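Local atomic coordinates of ribonuclease H (Uncultured organism, PDB entry 4IBN), a protein that probably cleaves the RNA strand of RNA-DNA hybrids endonucleolytically, leaving 5'-phosphomonoesters, with magnesium as cofactor. Residues A[72-83]-A[128-139]. Residues are numbered along the deposited sequence; the frame is centred on the assembly and turned at random.
Sequences LRSVIEAFRAIG and LWQEAVQAVNGH
Arg80 NH2 is gripped twice across the contact: Glu131 OE1 lies 3.2 Å from it in a bent salt-bridge hydrogen bond (136° at the hydrogen), met from above the carboxylate plane, and a water that NH2 donates to is bonded in turn to the backbone O of Glu131. Ile76 CG2, from the same helix as Arg80, packs over the centre of one guanidinium face. Alongside this salt bridge two nearly parallel helices, their axes 8.4 Å apart and crossing at 28°, meet at the small residues Ala132 and Ala135. Ile76 CG1 comes to 3.6 Å from Ala132 CA. They belong to the helical layer that covers one side of the mixed sheet in the RNase H fold; helix 98-113 backs Leu72 and Ala132, while strand 140-145 backs Phe79 and Val136. Leu72 CD2 rests 3.5 Å from the centroid of the six-membered ring of Trp129, a CH-pi contact, and Tyr99 OH is hydrogen-bonded to the indole NE1. Further along, Val136 CG2 covers one face of Phe79, whose CG, anti to its carbonyl carbon (chi1 -75°), brings CD1 to 3.7 Å from His139 CD2. A second water links Phe79 O, Ala135 O and His139 NE2, while ND1 of the imidazole is hydrogen-bonded to Phe89 N.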
# COMPACT_ATOMS: atom_id res chain seq x y z
N LEU A 72 1.76 -4.41 -5.75
CA LEU A 72 3.01 -4.66 -5.03
C LEU A 72 3.85 -3.39 -4.85
O LEU A 72 4.40 -3.17 -3.82
CB LEU A 72 3.79 -5.83 -5.62
CG LEU A 72 3.25 -7.20 -5.31
CD1 LEU A 72 3.75 -8.22 -6.30
CD2 LEU A 72 3.62 -7.55 -3.93
N ARG A 73 3.90 -2.54 -5.86
CA ARG A 73 4.60 -1.29 -5.73
C ARG A 73 3.99 -0.38 -4.68
O ARG A 73 4.69 0.37 -4.06
CB ARG A 73 4.75 -0.58 -7.06
CG ARG A 73 5.38 -1.47 -8.06
CD ARG A 73 6.37 -0.85 -8.98
NE ARG A 73 7.19 0.18 -8.37
CZ ARG A 73 7.66 1.18 -9.07
NH1 ARG A 73 7.41 1.22 -10.34
NH2 ARG A 73 8.40 2.12 -8.52
N SER A 74 2.68 -0.47 -4.50
CA SER A 74 2.05 0.34 -3.49
C SER A 74 2.60 -0.03 -2.14
O SER A 74 2.81 0.80 -1.32
CB SER A 74 0.52 0.25 -3.55
OG SER A 74 -0.03 -0.87 -2.93
N VAL A 75 2.80 -1.30 -1.91
CA VAL A 75 3.42 -1.71 -0.67
C VAL A 75 4.87 -1.26 -0.57
O VAL A 75 5.28 -0.69 0.38
CB VAL A 75 3.43 -3.21 -0.54
CG1 VAL A 75 4.15 -3.65 0.75
CG2 VAL A 75 2.07 -3.72 -0.52
N ILE A 76 5.64 -1.54 -1.60
CA ILE A 76 7.02 -1.21 -1.53
C ILE A 76 7.27 0.25 -1.36
O ILE A 76 8.03 0.65 -0.55
CB ILE A 76 7.72 -1.63 -2.81
CG1 ILE A 76 7.67 -3.13 -2.97
CG2 ILE A 76 9.13 -1.16 -2.85
CD1 ILE A 76 7.99 -3.60 -4.38
N GLU A 77 6.60 1.05 -2.14
CA GLU A 77 6.78 2.47 -2.02
C GLU A 77 6.37 3.00 -0.66
O GLU A 77 6.99 3.89 -0.15
CB GLU A 77 6.09 3.24 -3.12
CG GLU A 77 6.63 2.97 -4.44
CD GLU A 77 8.09 3.32 -4.59
OE1 GLU A 77 8.51 4.32 -4.09
OE2 GLU A 77 8.82 2.57 -5.24
N ALA A 78 5.31 2.47 -0.11
CA ALA A 78 4.85 2.93 1.18
C ALA A 78 5.82 2.66 2.29
O ALA A 78 6.13 3.50 3.04
CB ALA A 78 3.54 2.24 1.53
N PHE A 79 6.25 1.44 2.37
CA PHE A 79 7.17 1.04 3.38
C PHE A 79 8.57 1.61 3.21
O PHE A 79 9.29 1.76 4.17
CB PHE A 79 7.15 -0.46 3.58
CG PHE A 79 5.95 -0.93 4.30
CD1 PHE A 79 5.92 -0.94 5.65
CD2 PHE A 79 4.84 -1.31 3.64
CE1 PHE A 79 4.84 -1.33 6.28
CE2 PHE A 79 3.75 -1.69 4.28
CZ PHE A 79 3.74 -1.70 5.60
N ARG A 80 8.99 1.81 1.99
CA ARG A 80 10.25 2.48 1.78
C ARG A 80 10.24 3.93 2.27
O ARG A 80 11.15 4.38 2.87
CB ARG A 80 10.68 2.41 0.31
CG ARG A 80 11.36 1.13 -0.04
CD ARG A 80 11.71 1.04 -1.52
NE ARG A 80 12.16 -0.29 -1.86
CZ ARG A 80 12.36 -0.70 -3.08
NH1 ARG A 80 12.12 0.11 -4.07
NH2 ARG A 80 12.76 -1.93 -3.29
N ALA A 81 9.18 4.65 1.99
CA ALA A 81 9.11 6.01 2.43
C ALA A 81 9.12 6.13 3.94
O ALA A 81 9.84 6.92 4.48
CB ALA A 81 7.95 6.61 1.92
N ILE A 82 8.32 5.35 4.61
CA ILE A 82 8.33 5.45 6.07
C ILE A 82 9.58 4.90 6.72
O ILE A 82 9.90 5.24 7.81
CB ILE A 82 7.07 4.92 6.73
CG1 ILE A 82 7.08 3.44 6.71
CG2 ILE A 82 5.85 5.48 6.08
CD1 ILE A 82 5.99 2.87 7.44
N GLY A 83 10.26 4.03 6.01
CA GLY A 83 11.48 3.44 6.50
C GLY A 83 12.63 4.41 6.68
O GLY A 83 13.60 4.11 7.33
N LEU A 128 9.22 -9.09 -7.19
CA LEU A 128 8.57 -8.00 -6.52
C LEU A 128 8.06 -8.37 -5.15
O LEU A 128 8.12 -7.60 -4.28
CB LEU A 128 7.45 -7.41 -7.35
CG LEU A 128 7.65 -6.24 -8.27
CD1 LEU A 128 6.29 -5.74 -8.61
CD2 LEU A 128 8.42 -5.15 -7.70
N TRP A 129 7.55 -9.56 -4.98
CA TRP A 129 7.10 -10.00 -3.69
C TRP A 129 8.27 -9.99 -2.72
O TRP A 129 8.14 -9.59 -1.62
CB TRP A 129 6.51 -11.40 -3.74
CG TRP A 129 5.08 -11.42 -4.06
CD1 TRP A 129 4.51 -11.86 -5.21
CD2 TRP A 129 4.02 -11.00 -3.23
NE1 TRP A 129 3.18 -11.75 -5.14
CE2 TRP A 129 2.84 -11.21 -3.93
CE3 TRP A 129 3.94 -10.51 -1.94
CZ2 TRP A 129 1.62 -10.91 -3.41
CZ3 TRP A 129 2.73 -10.21 -1.44
CH2 TRP A 129 1.58 -10.42 -2.17
N GLN A 130 9.42 -10.43 -3.18
CA GLN A 130 10.59 -10.40 -2.33
C GLN A 130 10.99 -8.99 -1.92
O GLN A 130 11.34 -8.78 -0.82
CB GLN A 130 11.79 -11.13 -2.97
CG GLN A 130 11.61 -12.59 -3.11
CD GLN A 130 12.82 -13.29 -3.73
OE1 GLN A 130 13.57 -12.70 -4.42
NE2 GLN A 130 12.99 -14.52 -3.45
N GLU A 131 10.92 -8.06 -2.84
CA GLU A 131 11.15 -6.68 -2.54
C GLU A 131 10.10 -6.11 -1.56
O GLU A 131 10.41 -5.35 -0.71
CB GLU A 131 11.15 -5.83 -3.81
CG GLU A 131 12.27 -6.08 -4.71
CD GLU A 131 12.42 -5.03 -5.82
OE1 GLU A 131 11.98 -3.90 -5.64
OE2 GLU A 131 13.04 -5.35 -6.81
N ALA A 132 8.87 -6.49 -1.73
CA ALA A 132 7.88 -6.04 -0.81
C ALA A 132 8.08 -6.56 0.58
O ALA A 132 7.85 -5.88 1.51
CB ALA A 132 6.55 -6.41 -1.28
N VAL A 133 8.46 -7.82 0.69
CA VAL A 133 8.67 -8.43 1.98
C VAL A 133 9.83 -7.73 2.69
O VAL A 133 9.79 -7.47 3.83
CB VAL A 133 8.95 -9.92 1.89
CG1 VAL A 133 9.52 -10.44 3.16
CG2 VAL A 133 7.73 -10.67 1.49
N GLN A 134 10.85 -7.45 1.95
CA GLN A 134 11.96 -6.72 2.52
C GLN A 134 11.62 -5.31 2.96
O GLN A 134 12.12 -4.84 3.89
CB GLN A 134 13.08 -6.69 1.50
CG GLN A 134 14.37 -6.13 1.97
CD GLN A 134 15.50 -6.59 1.07
OE1 GLN A 134 15.55 -6.21 -0.08
NE2 GLN A 134 16.34 -7.44 1.57
N ALA A 135 10.79 -4.65 2.18
CA ALA A 135 10.37 -3.30 2.48
C ALA A 135 9.61 -3.24 3.80
O ALA A 135 9.81 -2.37 4.59
CB ALA A 135 9.50 -2.76 1.35
N VAL A 136 8.73 -4.19 4.00
CA VAL A 136 8.01 -4.33 5.23
C VAL A 136 8.97 -4.58 6.37
O VAL A 136 8.79 -4.13 7.42
CB VAL A 136 7.02 -5.46 5.12
CG1 VAL A 136 6.50 -5.84 6.43
CG2 VAL A 136 5.92 -5.09 4.22
N ASN A 137 10.01 -5.34 6.12
CA ASN A 137 11.07 -5.46 7.08
C ASN A 137 10.66 -5.85 8.49
O ASN A 137 10.05 -6.81 8.71
CB ASN A 137 11.91 -4.21 7.10
CG ASN A 137 11.46 -3.28 8.07
OD1 ASN A 137 12.13 -3.00 9.07
ND2 ASN A 137 10.18 -2.97 7.97
N GLY A 138 11.09 -4.95 9.36
CA GLY A 138 10.85 -4.97 10.77
C GLY A 138 9.66 -4.16 11.24
O GLY A 138 9.46 -4.04 12.38
N HIS A 139 8.92 -3.56 10.32
CA HIS A 139 7.75 -2.84 10.67
C HIS A 139 6.69 -3.83 11.06
O HIS A 139 6.66 -4.89 10.53
CB HIS A 139 7.25 -2.00 9.51
CG HIS A 139 8.27 -1.06 8.98
ND1 HIS A 139 8.73 0.02 9.68
CD2 HIS A 139 8.94 -1.04 7.81
CE1 HIS A 139 9.64 0.65 8.97
NE2 HIS A 139 9.78 0.03 7.84
O HOH W 1 11.36 0.14 5.42
O HOH W 2 12.61 -3.30 -0.75